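Local coordinates for protein phosphoacetylglucosamine mutase (Aspergillus lentulus, PDB 5O9X) that interconverts the 6-phosphate and 1-phosphate of N-acetylglucosamine, as a member of the phosphoglucomutase/phosphomannomutase family, at residues A[79-84]-A[169-174]; A[201-206]-A[435-440]. The protein carries 1 engineered substitution. All coordinates share one frame; numbering follows the deposited sequence.

Overall arrangement
Coming from the N terminus, the chain builds the first mixed sheet, and strand 75-81 with the loop after it supplies the first half of contact 1. Strands 127-132 and 155-161 then complete that sheet before helix 164-176 comes back against the loop and closes the contact, all within domain I. Helix 188-202 is the next helix; its end opens contact 2, which waits some 230 residues, through the second and third sheets, for helix 428-442. The two closures are in series, neither nested nor crossed. The centres of contact 1 and contact 2 lie about 28 Å apart, and the nearest atoms of contact 1 and contact 2 about 13 Å. Contact 1 ties a sheet to its flanking helix; contact 2 joins domain II to domain III.

Contact 1: residues A[79-84]-A[169-174]; sequences KLVDPM and YVVRCK
V171 points its side chain from helix 164-176 at V81, and CG2 of V171 sits 4.1 Å from CG1 of V81. Its other methyl goes to the backbone: CG1 of V171, held anti to its own backbone N (chi1 176°), lies 3.4 Å from D82 O and 3.5 Å from P83 O, so two successive carbonyl oxygens meet one methyl. The next residue, R172, brings its CA within 3.7 Å of P83 O and sends its side chain past M84. M84 O is 3.6 Å from R172 CD. The M84 side chain sets out away from the helix, but chi2 (-58°) and chi3 (-73°) bend it back, and CE ends 3.7 Å from R172 NE, oblique to the guanidinium. R172 itself runs extended from CG to NE. No hydrogen bond crosses between the two segments; van der Waals contact does the work.

This is the alpha/beta/alpha domain I of the phosphohexomutase family: strand 75-81 of the mixed sheet leaves its last residue, V81, and the loop after it lying against the helix that follows strand 155-161.

Further out, V81 is held in the sheet by backbone hydrogen bonding with G63. The D82 carboxylate is bound on both oxygens, OD1 in a salt bridge to R53 NE and OD2 accepting from E89 N. R172 also makes a cation-pi contact with Y183. The bound glucose 1,6-bisphosphate is about 11 Å from the V81 side chain.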
ATOM      1  N   LYS A  79       0.229 -10.885  -5.413  1.00 46.22           N
ATOM      2  CA  LYS A  79      -0.671  -9.775  -5.816  1.00 51.45           C
ATOM      3  C   LYS A  79      -0.846  -9.541  -7.328  1.00 50.94           C
ATOM      4  O   LYS A  79       0.169  -9.357  -8.044  1.00 39.07           O
ATOM      5  CB  LYS A  79      -0.066  -8.496  -5.293  1.00 44.78           C
ATOM      6  CG  LYS A  79      -1.186  -7.535  -5.011  1.00 59.01           C
ATOM      7  CD  LYS A  79      -0.705  -6.280  -4.350  1.00 55.88           C
ATOM      8  CE  LYS A  79      -0.142  -5.342  -5.384  1.00 43.40           C
ATOM      9  NZ  LYS A  79       0.147  -4.077  -4.667  1.00 37.98           N
ATOM     10  N   LEU A  80      -2.092  -9.501  -7.818  1.00 43.63           N
ATOM     11  CA  LEU A  80      -2.319  -9.134  -9.233  1.00 34.36           C
ATOM     12  C   LEU A  80      -2.456  -7.599  -9.513  1.00 27.14           C
ATOM     13  O   LEU A  80      -3.045  -6.849  -8.728  1.00 27.16           O
ATOM     14  CB  LEU A  80      -3.447  -9.936  -9.828  1.00 43.64           C
ATOM     15  CG  LEU A  80      -2.991 -11.394  -9.872  1.00 51.67           C
ATOM     16  CD1 LEU A  80      -3.866 -12.242  -8.939  1.00 54.17           C
ATOM     17  CD2 LEU A  80      -3.064 -11.841 -11.319  1.00 45.66           C
ATOM     18  N   VAL A  81      -1.919  -7.171 -10.642  1.00 22.08           N
ATOM     19  CA  VAL A  81      -1.881  -5.756 -11.046  1.00 23.19           C
ATOM     20  C   VAL A  81      -2.567  -5.625 -12.419  1.00 22.54           C
ATOM     21  O   VAL A  81      -2.121  -6.209 -13.378  1.00 21.12           O
ATOM     22  CB  VAL A  81      -0.433  -5.169 -11.135  1.00 23.11           C
ATOM     23  CG1 VAL A  81      -0.492  -3.638 -11.430  1.00 22.94           C
ATOM     24  CG2 VAL A  81       0.308  -5.415  -9.820  1.00 21.71           C
ATOM     25  N   ASP A  82      -3.609  -4.803 -12.484  1.00 24.65           N
ATOM     26  CA  ASP A  82      -4.388  -4.581 -13.732  1.00 23.41           C
ATOM     27  C   ASP A  82      -3.649  -3.531 -14.590  1.00 22.86           C
ATOM     28  O   ASP A  82      -2.690  -2.854 -14.109  1.00 22.23           O
ATOM     29  CB  ASP A  82      -5.818  -4.144 -13.399  1.00 25.63           C
ATOM     30  CG  ASP A  82      -6.857  -5.274 -13.506  1.00 28.95           C
ATOM     31  OD1 ASP A  82      -6.596  -6.315 -14.088  1.00 27.34           O
ATOM     32  OD2 ASP A  82      -8.007  -5.114 -13.017  1.00 31.42           O
ATOM     33  N   PRO A  83      -4.128  -3.309 -15.837  1.00 23.81           N
ATOM     34  CA  PRO A  83      -3.251  -2.626 -16.782  1.00 24.30           C
ATOM     35  C   PRO A  83      -2.805  -1.218 -16.429  1.00 23.86           C
ATOM     36  O   PRO A  83      -1.754  -0.825 -16.916  1.00 23.55           O
ATOM     37  CB  PRO A  83      -4.121  -2.586 -18.080  1.00 24.57           C
ATOM     38  CG  PRO A  83      -4.827  -3.939 -17.976  1.00 24.02           C
ATOM     39  CD  PRO A  83      -5.333  -3.845 -16.544  1.00 22.60           C
ATOM     40  N   MET A  84      -3.589  -0.468 -15.644  1.00 23.32           N
ATOM     41  CA  MET A  84      -3.227   0.936 -15.375  1.00 27.22           C
ATOM     42  C   MET A  84      -2.556   1.074 -14.002  1.00 26.11           C
ATOM     43  O   MET A  84      -2.372   2.172 -13.481  1.00 27.72           O
ATOM     44  CB  MET A  84      -4.441   1.901 -15.600  1.00 32.17           C
ATOM     45  CG  MET A  84      -4.821   2.037 -17.107  1.00 32.06           C
ATOM     46  SD  MET A  84      -3.401   2.644 -18.107  1.00 35.59           S
ATOM     47  CE  MET A  84      -3.330   4.370 -17.598  1.00 48.18           C
ATOM     48  N   TYR A 169       4.373   0.472 -11.560  1.00 19.25           N
ATOM     49  CA  TYR A 169       4.923   1.467 -12.517  1.00 20.86           C
ATOM     50  C   TYR A 169       5.233   0.829 -13.880  1.00 21.84           C
ATOM     51  O   TYR A 169       4.831   1.378 -14.913  1.00 21.86           O
ATOM     52  CB  TYR A 169       6.195   2.190 -11.925  1.00 21.40           C
ATOM     53  CG  TYR A 169       7.006   2.884 -12.948  1.00 22.08           C
ATOM     54  CD1 TYR A 169       6.756   4.289 -13.245  1.00 24.68           C
ATOM     55  CD2 TYR A 169       7.988   2.214 -13.680  1.00 21.86           C
ATOM     56  CE1 TYR A 169       7.520   4.954 -14.205  1.00 23.65           C
ATOM     57  CE2 TYR A 169       8.721   2.884 -14.661  1.00 23.79           C
ATOM     58  CZ  TYR A 169       8.479   4.235 -14.928  1.00 23.02           C
ATOM     59  OH  TYR A 169       9.229   4.901 -15.927  1.00 22.71           O
ATOM     60  N   VAL A 170       5.901  -0.333 -13.883  1.00 20.36           N
ATOM     61  CA  VAL A 170       6.286  -1.056 -15.120  1.00 20.15           C
ATOM     62  C   VAL A 170       5.030  -1.466 -15.921  1.00 20.78           C
ATOM     63  O   VAL A 170       5.008  -1.298 -17.142  1.00 19.18           O
ATOM     64  CB  VAL A 170       7.156  -2.309 -14.846  1.00 22.02           C
ATOM     65  CG1 VAL A 170       7.353  -3.163 -16.107  1.00 20.85           C
ATOM     66  CG2 VAL A 170       8.524  -1.879 -14.341  1.00 18.86           C
ATOM     67  N   VAL A 171       4.038  -2.034 -15.239  1.00 21.31           N
ATOM     68  CA  VAL A 171       2.748  -2.423 -15.856  1.00 20.68           C
ATOM     69  C   VAL A 171       2.094  -1.205 -16.590  1.00 20.99           C
ATOM     70  O   VAL A 171       1.807  -1.313 -17.783  1.00 22.28           O
ATOM     71  CB  VAL A 171       1.750  -3.015 -14.835  1.00 19.04           C
ATOM     72  CG1 VAL A 171       0.397  -3.300 -15.567  1.00 18.97           C
ATOM     73  CG2 VAL A 171       2.351  -4.353 -14.252  1.00 19.25           C
ATOM     74  N   ARG A 172       1.860  -0.113 -15.861  1.00 25.37           N
ATOM     75  CA  ARG A 172       1.331   1.147 -16.433  1.00 27.23           C
ATOM     76  C   ARG A 172       2.195   1.621 -17.624  1.00 30.85           C
ATOM     77  O   ARG A 172       1.656   1.864 -18.730  1.00 32.45           O
ATOM     78  CB  ARG A 172       1.137   2.215 -15.388  1.00 27.40           C
ATOM     79  CG  ARG A 172       0.387   3.391 -15.942  1.00 31.74           C
ATOM     80  CD  ARG A 172       0.133   4.367 -14.849  1.00 38.01           C
ATOM     81  NE  ARG A 172      -0.700   5.495 -15.268  1.00 40.13           N
ATOM     82  CZ  ARG A 172      -1.316   6.298 -14.394  1.00 51.81           C
ATOM     83  NH1 ARG A 172      -1.177   6.089 -13.091  1.00 56.11           N
ATOM     84  NH2 ARG A 172      -2.081   7.300 -14.802  1.00 54.67           N
ATOM     85  N   CYS A 173       3.507   1.679 -17.456  1.00 26.39           N
ATOM     86  CA  CYS A 173       4.368   2.069 -18.586  1.00 27.16           C
ATOM     87  C   CYS A 173       4.182   1.208 -19.823  1.00 30.53           C
ATOM     88  O   CYS A 173       4.028   1.759 -20.940  1.00 30.18           O
ATOM     89  CB  CYS A 173       5.876   2.072 -18.233  1.00 26.15           C
ATOM     90  SG  CYS A 173       6.225   3.428 -17.105  1.00 27.98           S
ATOM     91  N   LYS A 174       4.220  -0.117 -19.675  1.00 27.38           N
ATOM     92  CA  LYS A 174       4.166  -0.957 -20.877  1.00 30.38           C
ATOM     93  C   LYS A 174       2.758  -0.815 -21.572  1.00 30.19           C
ATOM     94  O   LYS A 174       2.614  -1.006 -22.790  1.00 31.64           O
ATOM     95  CB  LYS A 174       4.436  -2.422 -20.545  1.00 27.77           C
ATOM     96  CG  LYS A 174       5.795  -2.738 -19.968  1.00 28.53           C
ATOM     97  CD  LYS A 174       5.954  -4.225 -19.827  1.00 26.10           C
ATOM     98  CE  LYS A 174       6.289  -4.852 -21.179  1.00 31.27           C
ATOM     99  NZ  LYS A 174       7.575  -4.394 -21.749  1.00 32.01           N
TER

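Contact 2: residues A[201-206]-A[435-440]; sequences RVMRGV and VEAILA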
ATOM      1  N   ARG A 201      11.770  19.303 -10.285  1.00 21.55           N
ATOM      2  CA  ARG A 201      10.812  20.355 -10.577  1.00 23.47           C
ATOM      3  C   ARG A 201      10.060  20.800  -9.310  1.00 23.42           C
ATOM      4  O   ARG A 201       9.923  21.987  -9.062  1.00 22.88           O
ATOM      5  CB  ARG A 201       9.738  19.900 -11.581  1.00 25.28           C
ATOM      6  CG  ARG A 201      10.216  19.948 -13.052  1.00 31.21           C
ATOM      7  CD  ARG A 201       9.313  19.061 -13.911  1.00 29.82           C
ATOM      8  NE  ARG A 201       7.976  19.664 -14.070  1.00 31.57           N
ATOM      9  CZ  ARG A 201       6.860  18.954 -14.292  1.00 39.49           C
ATOM     10  NH1 ARG A 201       6.913  17.608 -14.297  1.00 36.47           N
ATOM     11  NH2 ARG A 201       5.673  19.566 -14.494  1.00 32.95           N
ATOM     12  N   VAL A 202       9.532  19.852  -8.538  1.00 21.30           N
ATOM     13  CA  VAL A 202       8.836  20.237  -7.303  1.00 21.60           C
ATOM     14  C   VAL A 202       9.775  21.015  -6.379  1.00 20.55           C
ATOM     15  O   VAL A 202       9.284  21.889  -5.687  1.00 25.33           O
ATOM     16  CB  VAL A 202       8.139  19.096  -6.515  1.00 23.58           C
ATOM     17  CG1 VAL A 202       7.258  18.204  -7.371  1.00 28.84           C
ATOM     18  CG2 VAL A 202       9.091  18.247  -5.751  1.00 23.72           C
ATOM     19  N   MET A 203      11.082  20.751  -6.378  1.00 18.45           N
ATOM     20  CA  MET A 203      11.971  21.377  -5.430  1.00 18.92           C
ATOM     21  C   MET A 203      12.446  22.783  -5.879  1.00 24.46           C
ATOM     22  O   MET A 203      13.238  23.385  -5.183  1.00 21.63           O
ATOM     23  CB  MET A 203      13.197  20.525  -5.075  1.00 20.89           C
ATOM     24  CG  MET A 203      12.826  19.239  -4.241  1.00 19.55           C
ATOM     25  SD  MET A 203      12.179  19.790  -2.618  1.00 19.04           S
ATOM     26  CE  MET A 203      13.629  20.445  -1.768  1.00 17.04           C
ATOM     27  N   ARG A 204      12.056  23.238  -7.066  1.00 23.83           N
ATOM     28  CA  ARG A 204      12.654  24.503  -7.622  1.00 29.75           C
ATOM     29  C   ARG A 204      12.484  25.621  -6.561  1.00 28.11           C
ATOM     30  O   ARG A 204      11.361  25.885  -6.073  1.00 24.84           O
ATOM     31  CB  ARG A 204      12.028  24.910  -8.961  1.00 31.70           C
ATOM     32  CG  ARG A 204      12.557  26.267  -9.483  1.00 43.03           C
ATOM     33  CD  ARG A 204      11.608  26.951 -10.489  1.00 50.65           C
ATOM     34  NE  ARG A 204      11.203  26.012 -11.543  1.00 56.71           N
ATOM     35  CZ  ARG A 204      11.933  25.706 -12.616  1.00 66.92           C
ATOM     36  NH1 ARG A 204      13.129  26.276 -12.818  1.00 63.48           N
ATOM     37  NH2 ARG A 204      11.462  24.815 -13.486  1.00 67.17           N
ATOM     38  N   GLY A 205      13.627  26.141  -6.120  1.00 28.59           N
ATOM     39  CA  GLY A 205      13.627  27.344  -5.319  1.00 31.41           C
ATOM     40  C   GLY A 205      13.642  27.114  -3.827  1.00 30.87           C
ATOM     41  O   GLY A 205      13.674  28.088  -3.087  1.00 23.23           O
ATOM     42  N   VAL A 206      13.618  25.851  -3.358  1.00 22.01           N
ATOM     43  CA  VAL A 206      13.662  25.612  -1.886  1.00 23.67           C
ATOM     44  C   VAL A 206      14.705  24.542  -1.606  1.00 24.45           C
ATOM     45  O   VAL A 206      15.172  23.887  -2.518  1.00 24.33           O
ATOM     46  CB  VAL A 206      12.229  25.160  -1.358  1.00 21.54           C
ATOM     47  CG1 VAL A 206      11.137  26.191  -1.737  1.00 21.62           C
ATOM     48  CG2 VAL A 206      11.817  23.814  -1.957  1.00 20.57           C
ATOM     49  N   VAL A 435       6.832  14.205   0.999  1.00 15.78           N
ATOM     50  CA  VAL A 435       6.943  14.769   2.357  1.00 16.13           C
ATOM     51  C   VAL A 435       8.173  15.695   2.483  1.00 16.64           C
ATOM     52  O   VAL A 435       8.076  16.846   2.984  1.00 14.32           O
ATOM     53  CB  VAL A 435       7.062  13.653   3.404  1.00 16.20           C
ATOM     54  CG1 VAL A 435       7.457  14.228   4.750  1.00 17.48           C
ATOM     55  CG2 VAL A 435       5.705  12.916   3.528  1.00 16.00           C
ATOM     56  N   GLU A 436       9.278  15.232   1.943  1.00 15.42           N
ATOM     57  CA  GLU A 436      10.498  16.080   1.943  1.00 16.32           C
ATOM     58  C   GLU A 436      10.285  17.443   1.240  1.00 15.66           C
ATOM     59  O   GLU A 436      10.724  18.488   1.779  1.00 16.73           O
ATOM     60  CB  GLU A 436      11.706  15.334   1.334  1.00 16.90           C
ATOM     61  CG  GLU A 436      12.223  14.157   2.269  1.00 17.90           C
ATOM     62  CD  GLU A 436      12.587  14.638   3.684  1.00 20.16           C
ATOM     63  OE1 GLU A 436      13.328  15.657   3.821  1.00 20.83           O
ATOM     64  OE2 GLU A 436      12.116  14.031   4.680  1.00 20.05           O
ATOM     65  N   ALA A 437       9.654  17.403   0.045  1.00 16.11           N
ATOM     66  CA  ALA A 437       9.342  18.595  -0.702  1.00 16.48           C
ATOM     67  C   ALA A 437       8.385  19.482   0.091  1.00 16.69           C
ATOM     68  O   ALA A 437       8.580  20.713   0.154  1.00 16.43           O
ATOM     69  CB  ALA A 437       8.706  18.225  -2.065  1.00 15.77           C
ATOM     70  N   ILE A 438       7.351  18.886   0.705  1.00 16.38           N
ATOM     71  CA  ILE A 438       6.420  19.697   1.456  1.00 15.57           C
ATOM     72  C   ILE A 438       7.052  20.425   2.615  1.00 15.81           C
ATOM     73  O   ILE A 438       6.810  21.650   2.829  1.00 16.42           O
ATOM     74  CB  ILE A 438       5.161  18.910   1.920  1.00 14.93           C
ATOM     75  CG1 ILE A 438       4.368  18.417   0.697  1.00 16.61           C
ATOM     76  CG2 ILE A 438       4.265  19.893   2.769  1.00 14.51           C
ATOM     77  CD1 ILE A 438       3.304  17.353   1.103  1.00 17.99           C
ATOM     78  N   LEU A 439       7.770  19.700   3.457  1.00 14.59           N
ATOM     79  CA  LEU A 439       8.461  20.350   4.605  1.00 14.90           C
ATOM     80  C   LEU A 439       9.416  21.424   4.125  1.00 15.99           C
ATOM     81  O   LEU A 439       9.562  22.464   4.813  1.00 16.89           O
ATOM     82  CB  LEU A 439       9.281  19.342   5.408  1.00 15.05           C
ATOM     83  CG  LEU A 439       8.328  18.298   6.050  1.00 18.67           C
ATOM     84  CD1 LEU A 439       9.213  17.165   6.612  1.00 17.85           C
ATOM     85  CD2 LEU A 439       7.349  18.855   7.122  1.00 17.06           C
ATOM     86  N   ALA A 440      10.090  21.183   2.982  1.00 15.40           N
ATOM     87  CA  ALA A 440      11.081  22.163   2.460  1.00 16.38           C
ATOM     88  C   ALA A 440      10.301  23.458   2.047  1.00 17.85           C
ATOM     89  O   ALA A 440      10.791  24.575   2.285  1.00 16.91           O
ATOM     90  CB  ALA A 440      11.822  21.613   1.231  1.00 16.54           C
TER
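M203 reaches across to helix 428-442 with a side chain bent at every step. Its CG stands anti to the carbonyl carbon (chi1 -69°), and chi2 (-66°) and chi3 (-70°) curl the rest round, so that the thioether finishes nearer the helix than the CB start would suggest. SD lies 3.6 Å from A437 CA and 3.8 Å from A437 CB, while CE carries on to A440 CB at 3.7 Å. Two alanines three residues apart on one helix thus take successive atoms of a single methionine.

Each alanine also takes a valine methyl: CG2 of V202 is 3.7 Å from A437 CB, and CG2 of V206 is 3.9 Å from A440 CB. Both valines keep CG2 between their backbone N and carbonyl carbon, the crowded position, and in both it is this methyl that meets the alanine.

The meeting joins domain II, where helix 188-202 runs out into a type II beta turn from M203 to V206, to a helix of domain III. V206 N closes the turn on M203 O at 3.1 Å. G205 holds its third position with a positive phi, a backbone conformation in which a beta carbon would crowd the carbonyl O of R204.

Polar ties flank the apolar contact: V202 O accepts a hydrogen bond from H441 NE2, and R201 pairs with D419. E436 turns its carboxylate away to R279 and Y292.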